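Local coordinates for PhnB-like domain-containing protein (Pseudomonas aeruginosa, PDB 1U69) that is of unknown function but carries the glyoxalase-type fold of the PhnB-like proteins and has been proposed to play a part in drug resistance, at residues A[11-14]-A[15-19]; A[18-21]-A[22-26]; A[136-139]-A[140-143]; A[145-148]-A[149-152]. All coordinates share one frame; numbering follows the deposited sequence.

From the N terminus, contact 1 turns the chain from the end of strand 7-13 into helix 17-27. Contact 2 follows on the same helix and touches contact 1 through side chains. More than 100 residues later, across the chain's centre, contact 3 is a stretch of helix 134-144, and contact 4 forms the loop from that helix to helix 152-159. These last two adjoin in sequence, with centres about 12 Å apart. All four are local; contacts 1 and 2 overlap at Leu-18 and Glu-19, the others follow in series, and none nests in or crosses another. The first pair belongs to the N-terminal strand-helix unit, the second to the C-terminal helices.

Contact 1: A[11-14]-A[15-19]; sequences LWYD and SAALE
The ring of Tyr-13 packs obliquely against the start of the next helix: Ala-17 CA sits 4.2 Å from the ring centroid and 29° off the ring normal, an off-centre CH-pi contact. The methyl of the same alanine stands by one ortho carbon, Ala-17 CB to Tyr-13 CD2 measuring 3.9 Å, and at the root of the side chain Tyr-13 CB is 3.7 Å from Ala-17 N. Tyr-13 CG is turned anti to its carbonyl carbon (chi1 -64°), which carries the ring along the first helical residues. Trp-114 meets this ring edge-to-face, and the phenol oxygen is hydrogen-bonded to the hydroxyl of Tyr-24, farther along helix 17-27. Between strand and helix the backbone turns sharply at Ser-15, whose phi and psi are both positive, in the left-handed helical region. Ser-15 OG reaches back to Asp-14 O at 2.6 Å, nearly side-on to the carbonyl, with a C=O...donor angle of 104°. Ala-16 takes the N-cap position, where it has no side-chain oxygen to offer; Ala-17 N is instead bonded to Asn-67 OD1. The turn thus joins strand 7-13, which pairs with strand 61-67 and on its other side with a strand of the second subunit, to helix 17-27, whose Ala-17 and Leu-18 rest on Val-54 of strand 51-58.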
loop_
_atom_site.group_PDB
_atom_site.type_symbol
_atom_site.label_atom_id
_atom_site.label_comp_id
_atom_site.label_asym_id
_atom_site.label_seq_id
_atom_site.Cartn_x
_atom_site.Cartn_y
_atom_site.Cartn_z
ATOM N N LEU A 11 -16.843 0.496 9.396
ATOM C CA LEU A 11 -18.030 0.940 8.682
ATOM C C LEU A 11 -19.257 0.440 9.421
ATOM O O LEU A 11 -19.315 -0.727 9.803
ATOM C CB LEU A 11 -18.017 0.397 7.261
ATOM C CG LEU A 11 -16.876 0.965 6.408
ATOM C CD1 LEU A 11 -16.728 0.140 5.152
ATOM C CD2 LEU A 11 -17.132 2.429 6.098
ATOM N N TRP A 12 -20.225 1.337 9.606
ATOM C CA TRP A 12 -21.437 1.086 10.392
ATOM C C TRP A 12 -22.501 0.448 9.509
ATOM O O TRP A 12 -22.758 0.918 8.399
ATOM C CB TRP A 12 -21.952 2.416 10.952
ATOM C CG TRP A 12 -22.939 2.342 12.076
ATOM C CD1 TRP A 12 -24.253 1.993 11.995
ATOM C CD2 TRP A 12 -22.693 2.675 13.439
ATOM N NE1 TRP A 12 -24.836 2.079 13.235
ATOM C CE2 TRP A 12 -23.903 2.495 14.142
ATOM C CE3 TRP A 12 -21.573 3.108 14.145
ATOM C CZ2 TRP A 12 -24.016 2.719 15.511
ATOM C CZ3 TRP A 12 -21.685 3.330 15.512
ATOM C CH2 TRP A 12 -22.895 3.128 16.179
ATOM N N TYR A 13 -23.114 -0.619 10.007
ATOM C CA TYR A 13 -24.237 -1.282 9.341
ATOM C C TYR A 13 -25.391 -1.460 10.319
ATOM O O TYR A 13 -25.192 -1.476 11.531
ATOM C CB TYR A 13 -23.823 -2.660 8.792
ATOM C CG TYR A 13 -22.774 -2.578 7.718
ATOM C CD1 TYR A 13 -23.127 -2.442 6.380
ATOM C CD2 TYR A 13 -21.416 -2.623 8.046
ATOM C CE1 TYR A 13 -22.164 -2.324 5.398
ATOM C CE2 TYR A 13 -20.450 -2.520 7.073
ATOM C CZ TYR A 13 -20.820 -2.368 5.757
ATOM O OH TYR A 13 -19.827 -2.234 4.814
ATOM N N ASP A 14 -26.595 -1.573 9.766
ATOM C CA ASP A 14 -27.801 -1.931 10.499
ATOM C C ASP A 14 -28.027 -3.438 10.319
ATOM O O ASP A 14 -28.700 -3.878 9.377
ATOM C CB ASP A 14 -28.979 -1.141 9.925
ATOM C CG ASP A 14 -30.262 -1.347 10.688
ATOM O OD1 ASP A 14 -30.232 -1.951 11.769
ATOM O OD2 ASP A 14 -31.347 -0.912 10.259
ATOM N N SER A 15 -27.444 -4.223 11.208
ATOM C CA SER A 15 -27.552 -5.677 11.179
ATOM C C SER A 15 -27.193 -6.344 9.841
ATOM O O SER A 15 -27.791 -7.359 9.500
ATOM C CB SER A 15 -28.987 -6.083 11.528
ATOM O OG SER A 15 -29.784 -6.033 10.352
ATOM N N ALA A 16 -26.271 -5.780 9.070
ATOM C CA ALA A 16 -25.945 -6.311 7.743
ATOM C C ALA A 16 -24.443 -6.476 7.482
ATOM O O ALA A 16 -24.046 -6.715 6.333
ATOM C CB ALA A 16 -26.536 -5.404 6.684
ATOM N N ALA A 17 -23.606 -6.357 8.518
ATOM C CA ALA A 17 -22.150 -6.371 8.331
ATOM C C ALA A 17 -21.639 -7.625 7.637
ATOM O O ALA A 17 -20.769 -7.545 6.770
ATOM C CB ALA A 17 -21.417 -6.174 9.673
ATOM N N LEU A 18 -22.157 -8.787 8.023
ATOM C CA LEU A 18 -21.690 -10.037 7.420
ATOM C C LEU A 18 -22.099 -10.119 5.952
ATOM O O LEU A 18 -21.303 -10.532 5.122
ATOM C CB LEU A 18 -22.188 -11.259 8.195
ATOM C CG LEU A 18 -21.651 -12.621 7.720
ATOM C CD1 LEU A 18 -20.117 -12.662 7.650
ATOM C CD2 LEU A 18 -22.190 -13.728 8.641
ATOM N N GLU A 19 -23.337 -9.735 5.640
ATOM C CA GLU A 19 -23.827 -9.761 4.262
ATOM C C GLU A 19 -22.987 -8.847 3.388
ATOM O O GLU A 19 -22.627 -9.224 2.280
ATOM C CB GLU A 19 -25.301 -9.336 4.151
ATOM C CG GLU A 19 -25.841 -9.384 2.709
ATOM C CD GLU A 19 -27.208 -8.748 2.534
ATOM O OE1 GLU A 19 -27.971 -8.677 3.528
ATOM O OE2 GLU A 19 -27.535 -8.337 1.393
#

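Contact 2: A[18-21]-A[22-26]; sequences LEAA and TFYAE
Leu-18 O is gripped twice by Thr-22: the backbone N donates to it at 2.9 Å, and Thr-22 OG1 donates to the same Leu-18 O at 2.8 Å. The two donors come from opposite faces of the carbonyl plane, the hydroxyl tilted 34° out of it. Thr-22 OG1 can fold back in this way because it stands beside its own backbone N, anti to the carbonyl carbon (chi1 -63°). Over the hydroxyl passes the leucine branch, with Leu-18 CD1 3.9 Å from Thr-22 OG1. A second shared carbonyl is that of Ala-20: it accepts from Tyr-24 N at 2.9 Å, while the Tyr-24 ring lies over the oxygen, Ala-20 O being 3.2 Å above one face and offset toward the rim. Farther along the ring, Ala-20 CB packs against Tyr-24 CE2 at 4.1 Å. The remaining backbone bonds, Phe-23 N to Glu-19 O and Ala-25 N to Ala-21 O, complete a regular alpha-helical run.

Partners beyond the helix fix the larger groups. Tyr-24 OH is hydrogen-bonded to Asp-112 OD2 and its ring meets Trp-118 edge-to-face, while Glu-19 OE2 forms a salt bridge with Lys-113. Leu-18, Ala-21, Thr-22 and Ala-25 settle on valines of strands 31-38 and 51-58. Helix 17-27 therefore lies against the sheet of strands 7-13, 61-67, 51-58 and 31-38, as the second element of a beta-alpha-beta-beta-beta module, the repeating unit of the glyoxalase (vicinal oxygen chelate) fold.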
loop_
_atom_site.group_PDB
_atom_site.type_symbol
_atom_site.label_atom_id
_atom_site.label_comp_id
_atom_site.label_asym_id
_atom_site.label_seq_id
_atom_site.Cartn_x
_atom_site.Cartn_y
_atom_site.Cartn_z
ATOM N N LEU A 18 -22.157 -8.787 8.023
ATOM C CA LEU A 18 -21.690 -10.037 7.420
ATOM C C LEU A 18 -22.099 -10.119 5.952
ATOM O O LEU A 18 -21.303 -10.532 5.122
ATOM C CB LEU A 18 -22.188 -11.259 8.195
ATOM C CG LEU A 18 -21.651 -12.621 7.720
ATOM C CD1 LEU A 18 -20.117 -12.662 7.650
ATOM C CD2 LEU A 18 -22.190 -13.728 8.641
ATOM N N GLU A 19 -23.337 -9.735 5.640
ATOM C CA GLU A 19 -23.827 -9.761 4.262
ATOM C C GLU A 19 -22.987 -8.847 3.388
ATOM O O GLU A 19 -22.627 -9.224 2.280
ATOM C CB GLU A 19 -25.301 -9.336 4.151
ATOM C CG GLU A 19 -25.841 -9.384 2.709
ATOM C CD GLU A 19 -27.208 -8.748 2.534
ATOM O OE1 GLU A 19 -27.971 -8.677 3.528
ATOM O OE2 GLU A 19 -27.535 -8.337 1.393
ATOM N N ALA A 20 -22.715 -7.637 3.891
ATOM C CA ALA A 20 -21.924 -6.650 3.161
ATOM C C ALA A 20 -20.526 -7.158 2.911
ATOM O O ALA A 20 -20.062 -7.142 1.779
ATOM C CB ALA A 20 -21.880 -5.347 3.912
ATOM N N ALA A 21 -19.856 -7.622 3.968
ATOM C CA ALA A 21 -18.477 -8.112 3.870
ATOM C C ALA A 21 -18.384 -9.263 2.872
ATOM O O ALA A 21 -17.451 -9.339 2.063
ATOM C CB ALA A 21 -17.990 -8.552 5.228
ATOM N N THR A 22 -19.361 -10.155 2.937
ATOM C CA THR A 22 -19.410 -11.301 2.048
ATOM C C THR A 22 -19.573 -10.830 0.607
ATOM O O THR A 22 -18.921 -11.337 -0.297
ATOM C CB THR A 22 -20.568 -12.222 2.440
ATOM O OG1 THR A 22 -20.338 -12.736 3.759
ATOM C CG2 THR A 22 -20.604 -13.444 1.546
ATOM N N PHE A 23 -20.466 -9.867 0.395
ATOM C CA PHE A 23 -20.659 -9.281 -0.930
ATOM C C PHE A 23 -19.375 -8.645 -1.460
ATOM O O PHE A 23 -19.027 -8.825 -2.621
ATOM C CB PHE A 23 -21.793 -8.238 -0.891
ATOM C CG PHE A 23 -21.956 -7.454 -2.178
ATOM C CD1 PHE A 23 -22.534 -8.027 -3.285
ATOM C CD2 PHE A 23 -21.513 -6.147 -2.271
ATOM C CE1 PHE A 23 -22.662 -7.304 -4.469
ATOM C CE2 PHE A 23 -21.648 -5.421 -3.454
ATOM C CZ PHE A 23 -22.222 -6.009 -4.544
ATOM N N TYR A 24 -18.678 -7.886 -0.623
ATOM C CA TYR A 24 -17.475 -7.223 -1.094
ATOM C C TYR A 24 -16.441 -8.283 -1.475
ATOM O O TYR A 24 -15.735 -8.144 -2.464
ATOM C CB TYR A 24 -16.891 -6.292 -0.033
ATOM C CG TYR A 24 -17.793 -5.190 0.488
ATOM C CD1 TYR A 24 -18.737 -4.552 -0.325
ATOM C CD2 TYR A 24 -17.681 -4.764 1.804
ATOM C CE1 TYR A 24 -19.546 -3.531 0.174
ATOM C CE2 TYR A 24 -18.467 -3.734 2.302
ATOM C CZ TYR A 24 -19.414 -3.133 1.489
ATOM O OH TYR A 24 -20.188 -2.111 1.996
ATOM N N ALA A 25 -16.377 -9.353 -0.698
ATOM C CA ALA A 25 -15.361 -10.381 -0.901
ATOM C C ALA A 25 -15.548 -11.128 -2.225
ATOM O O ALA A 25 -14.572 -11.560 -2.855
ATOM C CB ALA A 25 -15.338 -11.346 0.280
ATOM N N GLU A 26 -16.795 -11.256 -2.658
ATOM C CA GLU A 26 -17.078 -11.967 -3.893
ATOM C C GLU A 26 -17.103 -11.015 -5.093
ATOM O O GLU A 26 -17.062 -11.461 -6.233
ATOM C CB GLU A 26 -18.367 -12.777 -3.772
ATOM C CG GLU A 26 -19.616 -11.958 -3.557
ATOM C CD GLU A 26 -20.776 -12.765 -2.986
ATOM O OE1 GLU A 26 -20.615 -13.979 -2.724
ATOM O OE2 GLU A 26 -21.847 -12.161 -2.794
#

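Contact 3: A[136-139]-A[140-143]; sequences AARR and AFEA
Arg-138 bends forward along the helix to meet Phe-141 and Glu-142, its neighbours three and four residues on in the alpha-helix 134-144. Its CG starts anti to the backbone N, and bends at chi2 and chi3 then bring the guanidinium round to the next turn. There Arg-138 NH1 comes within 3.4 Å of Phe-141 CD2, the guanidinium and ring planes lying 68° apart, so the two flat groups are steeply inclined rather than stacked. Phe-141 CB lies in the guanidinium plane, at its edge. Glu-142 brings a carboxylate oxygen to the arginine's methylene stem, Arg-138 CD lying 3.5 Å from Glu-142 OE2, and the carboxylate stands almost perpendicular to the guanidinium, at 83°. Any attraction between the charged ends is probably only electrostatic, since Arg-138 NH1 and Glu-142 OE2 are 4.0 Å apart and the oxygen lies well out of the guanidinium plane, with no N-H pointing at it.

Arg-139 runs the other way, back along the helix, and sets one face of its guanidinium over Ala-136 CA. Its NE and NH2 donate to Ala-158 O and Phe-159 O, so it ties this helix to the end of helix 152-159. On the side toward the neighbouring helices, Ala-140 rests on Ala-128 of helix 123-129, and Ala-143 on Ile-155 and Ala-158. Ala-137 and Phe-141 pack on Pro-40 of the second subunit. Beneath the arginine and glutamate, the backbone bond from Glu-142 N to Arg-138 O is short and straight, 2.8 Å with an N-H...O angle of 170°.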
loop_
_atom_site.group_PDB
_atom_site.type_symbol
_atom_site.label_atom_id
_atom_site.label_comp_id
_atom_site.label_asym_id
_atom_site.label_seq_id
_atom_site.Cartn_x
_atom_site.Cartn_y
_atom_site.Cartn_z
ATOM N N ALA A 136 -4.914 20.534 -20.324
ATOM C CA ALA A 136 -5.310 19.160 -20.631
ATOM C C ALA A 136 -6.032 18.537 -19.444
ATOM O O ALA A 136 -6.982 17.787 -19.623
ATOM C CB ALA A 136 -4.097 18.318 -20.978
ATOM N N ALA A 137 -5.554 18.846 -18.243
ATOM C CA ALA A 137 -6.152 18.334 -17.009
ATOM C C ALA A 137 -7.546 18.900 -16.866
ATOM O O ALA A 137 -8.460 18.211 -16.434
ATOM C CB ALA A 137 -5.310 18.729 -15.808
ATOM N N ARG A 138 -7.698 20.166 -17.220
ATOM C CA ARG A 138 -8.989 20.822 -17.167
ATOM C C ARG A 138 -9.951 20.166 -18.164
ATOM O O ARG A 138 -11.082 19.884 -17.813
ATOM C CB ARG A 138 -8.847 22.329 -17.423
ATOM C CG ARG A 138 -10.144 23.110 -17.419
ATOM C CD ARG A 138 -11.070 22.776 -16.267
ATOM N NE ARG A 138 -10.784 23.587 -15.086
ATOM C CZ ARG A 138 -10.818 23.144 -13.827
ATOM N NH1 ARG A 138 -11.071 21.865 -13.537
ATOM N NH2 ARG A 138 -10.563 23.979 -12.839
ATOM N N ARG A 139 -9.498 19.893 -19.384
ATOM C CA ARG A 139 -10.366 19.256 -20.380
ATOM C C ARG A 139 -10.864 17.910 -19.883
ATOM O O ARG A 139 -12.028 17.591 -20.051
ATOM C CB ARG A 139 -9.655 19.072 -21.722
ATOM C CG ARG A 139 -9.492 20.328 -22.527
ATOM C CD ARG A 139 -9.031 20.063 -23.966
ATOM N NE ARG A 139 -7.727 19.402 -24.022
ATOM C CZ ARG A 139 -6.551 20.034 -24.050
ATOM N NH1 ARG A 139 -6.475 21.363 -24.019
ATOM N NH2 ARG A 139 -5.435 19.322 -24.098
ATOM N N ALA A 140 -9.980 17.132 -19.263
ATOM C CA ALA A 140 -10.341 15.833 -18.715
ATOM C C ALA A 140 -11.365 15.988 -17.600
ATOM O O ALA A 140 -12.344 15.250 -17.546
ATOM C CB ALA A 140 -9.100 15.118 -18.209
ATOM N N PHE A 141 -11.127 16.956 -16.714
ATOM C CA PHE A 141 -12.030 17.258 -15.604
ATOM C C PHE A 141 -13.412 17.632 -16.101
ATOM O O PHE A 141 -14.417 17.116 -15.604
ATOM C CB PHE A 141 -11.470 18.389 -14.736
ATOM C CG PHE A 141 -12.072 18.447 -13.348
ATOM C CD1 PHE A 141 -11.498 17.748 -12.304
ATOM C CD2 PHE A 141 -13.206 19.200 -13.098
ATOM C CE1 PHE A 141 -12.049 17.800 -11.029
ATOM C CE2 PHE A 141 -13.759 19.262 -11.828
ATOM C CZ PHE A 141 -13.176 18.563 -10.797
ATOM N N GLU A 142 -13.460 18.525 -17.085
ATOM C CA GLU A 142 -14.721 18.939 -17.685
ATOM C C GLU A 142 -15.436 17.776 -18.381
ATOM O O GLU A 142 -16.655 17.696 -18.321
ATOM C CB GLU A 142 -14.490 20.100 -18.658
ATOM C CG GLU A 142 -14.052 21.392 -17.972
ATOM C CD GLU A 142 -14.951 21.779 -16.813
ATOM O OE1 GLU A 142 -16.181 21.817 -17.041
ATOM O OE2 GLU A 142 -14.453 22.050 -15.682
ATOM N N ALA A 143 -14.691 16.857 -18.989
ATOM C CA ALA A 143 -15.312 15.691 -19.632
ATOM C C ALA A 143 -15.892 14.711 -18.587
ATOM O O ALA A 143 -16.994 14.178 -18.749
ATOM C CB ALA A 143 -14.315 14.996 -20.534
#

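Contact 4: A[145-148]-A[149-152]; sequences MTMG and RIDI
Met-147, a selenomethionine, supplies the side chain that spans this loop, reaching Ile-150 and Asp-151. Its chain is extended beyond CG and runs along the second segment. Near its root, Met-147 CB lies 3.7 Å from Arg-149 O. The selenium comes next: Met-147 SE is 4.0 Å from Ile-150 CD1, the two side chains crossing at about a right angle, and 3.7 Å from Asp-151 N. At the tip, Met-147 CE touches Asp-151 O at 3.6 Å. Gly-148 follows and turns the chain, with phi and psi of -94° and -91°. Across the bend a single water molecule closes a small bridge, accepting from Gly-148 N at 3.0 Å and donating to Arg-149 O at 3.0 Å.

Beyond the turn, the guanidinium of Arg-149 forms a salt bridge through NH1 with Asp-91 of helix 87-99. Asp-151 is the N-cap of the last helix: its side chain caps a backbone N just beyond Ile-152, and OD2 is hydrogen-bonded to Thr-154 OG1. The loop joins helix 134-144 to helix 152-159. Met-147 and Gly-148 form backbone bonds with Cys-107 and Gly-108, Gln-87 of helix 87-99 is bonded to Ile-150 O and Ile-152 N, and Ile-150 is packed among Pro-122, Leu-125 of helix 123-129 and Ile-155 of helix 152-159.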
loop_
_atom_site.group_PDB
_atom_site.type_symbol
_atom_site.label_atom_id
_atom_site.label_comp_id
_atom_site.label_asym_id
_atom_site.label_seq_id
_atom_site.Cartn_x
_atom_site.Cartn_y
_atom_site.Cartn_z
HETATM N N MSE A 145 -17.134 15.486 -15.808
HETATM C CA MSE A 145 -18.367 16.107 -15.297
HETATM C C MSE A 145 -19.635 15.679 -16.058
HETATM O O MSE A 145 -20.741 15.814 -15.532
HETATM C CB MSE A 145 -18.249 17.641 -15.320
HETATM C CG MSE A 145 -17.355 18.228 -14.233
HETATM SE SE MSE A 145 -17.914 17.811 -12.449
HETATM C CE MSE A 145 -19.629 18.772 -12.394
ATOM N N THR A 146 -19.475 15.170 -17.278
ATOM C CA THR A 146 -20.604 14.709 -18.113
ATOM C C THR A 146 -20.938 13.217 -17.956
ATOM O O THR A 146 -21.810 12.693 -18.667
ATOM C CB THR A 146 -20.331 14.991 -19.627
ATOM O OG1 THR A 146 -19.290 14.136 -20.111
ATOM C CG2 THR A 146 -19.796 16.373 -19.843
HETATM N N MSE A 147 -20.269 12.537 -17.022
HETATM C CA MSE A 147 -20.363 11.081 -16.887
HETATM C C MSE A 147 -20.910 10.624 -15.544
HETATM O O MSE A 147 -20.744 11.312 -14.550
HETATM C CB MSE A 147 -18.962 10.478 -17.032
HETATM C CG MSE A 147 -18.322 10.764 -18.374
HETATM SE SE MSE A 147 -16.474 10.202 -18.397
HETATM C CE MSE A 147 -16.026 10.797 -20.211
ATOM N N GLY A 148 -21.557 9.460 -15.527
ATOM C CA GLY A 148 -21.730 8.690 -14.301
ATOM C C GLY A 148 -20.603 7.673 -14.225
ATOM O O GLY A 148 -19.519 7.956 -13.715
ATOM N N ARG A 149 -20.851 6.485 -14.766
ATOM C CA ARG A 149 -19.790 5.515 -15.020
ATOM C C ARG A 149 -18.770 6.149 -15.967
ATOM O O ARG A 149 -19.150 6.783 -16.957
ATOM C CB ARG A 149 -20.396 4.252 -15.646
ATOM C CG ARG A 149 -19.465 3.079 -15.824
ATOM C CD ARG A 149 -20.127 1.876 -16.478
ATOM N NE ARG A 149 -20.995 2.284 -17.573
ATOM C CZ ARG A 149 -20.592 2.546 -18.818
ATOM N NH1 ARG A 149 -19.318 2.414 -19.177
ATOM N NH2 ARG A 149 -21.486 2.930 -19.727
ATOM N N ILE A 150 -17.483 5.978 -15.682
ATOM C CA ILE A 150 -16.437 6.634 -16.471
ATOM C C ILE A 150 -16.177 5.871 -17.755
ATOM O O ILE A 150 -15.907 4.670 -17.706
ATOM C CB ILE A 150 -15.120 6.746 -15.687
ATOM C CG1 ILE A 150 -15.299 7.593 -14.416
ATOM C CG2 ILE A 150 -14.007 7.336 -16.572
ATOM C CD1 ILE A 150 -15.814 9.007 -14.652
ATOM N N ASP A 151 -16.245 6.580 -18.887
ATOM C CA ASP A 151 -15.819 6.036 -20.179
ATOM C C ASP A 151 -14.408 6.519 -20.485
ATOM O O ASP A 151 -14.174 7.698 -20.740
ATOM C CB ASP A 151 -16.766 6.439 -21.301
ATOM C CG ASP A 151 -16.371 5.818 -22.623
ATOM O OD1 ASP A 151 -16.682 4.623 -22.835
ATOM O OD2 ASP A 151 -15.687 6.430 -23.469
ATOM N N ILE A 152 -13.466 5.590 -20.417
ATOM C CA ILE A 152 -12.042 5.897 -20.491
ATOM C C ILE A 152 -11.627 6.517 -21.830
ATOM O O ILE A 152 -10.830 7.451 -21.866
ATOM C CB ILE A 152 -11.211 4.627 -20.207
ATOM C CG1 ILE A 152 -11.389 4.200 -18.741
ATOM C CG2 ILE A 152 -9.724 4.874 -20.505
ATOM C CD1 ILE A 152 -10.878 2.809 -18.401
HETATM O O HOH W 1 -21.586 7.990 -18.120
#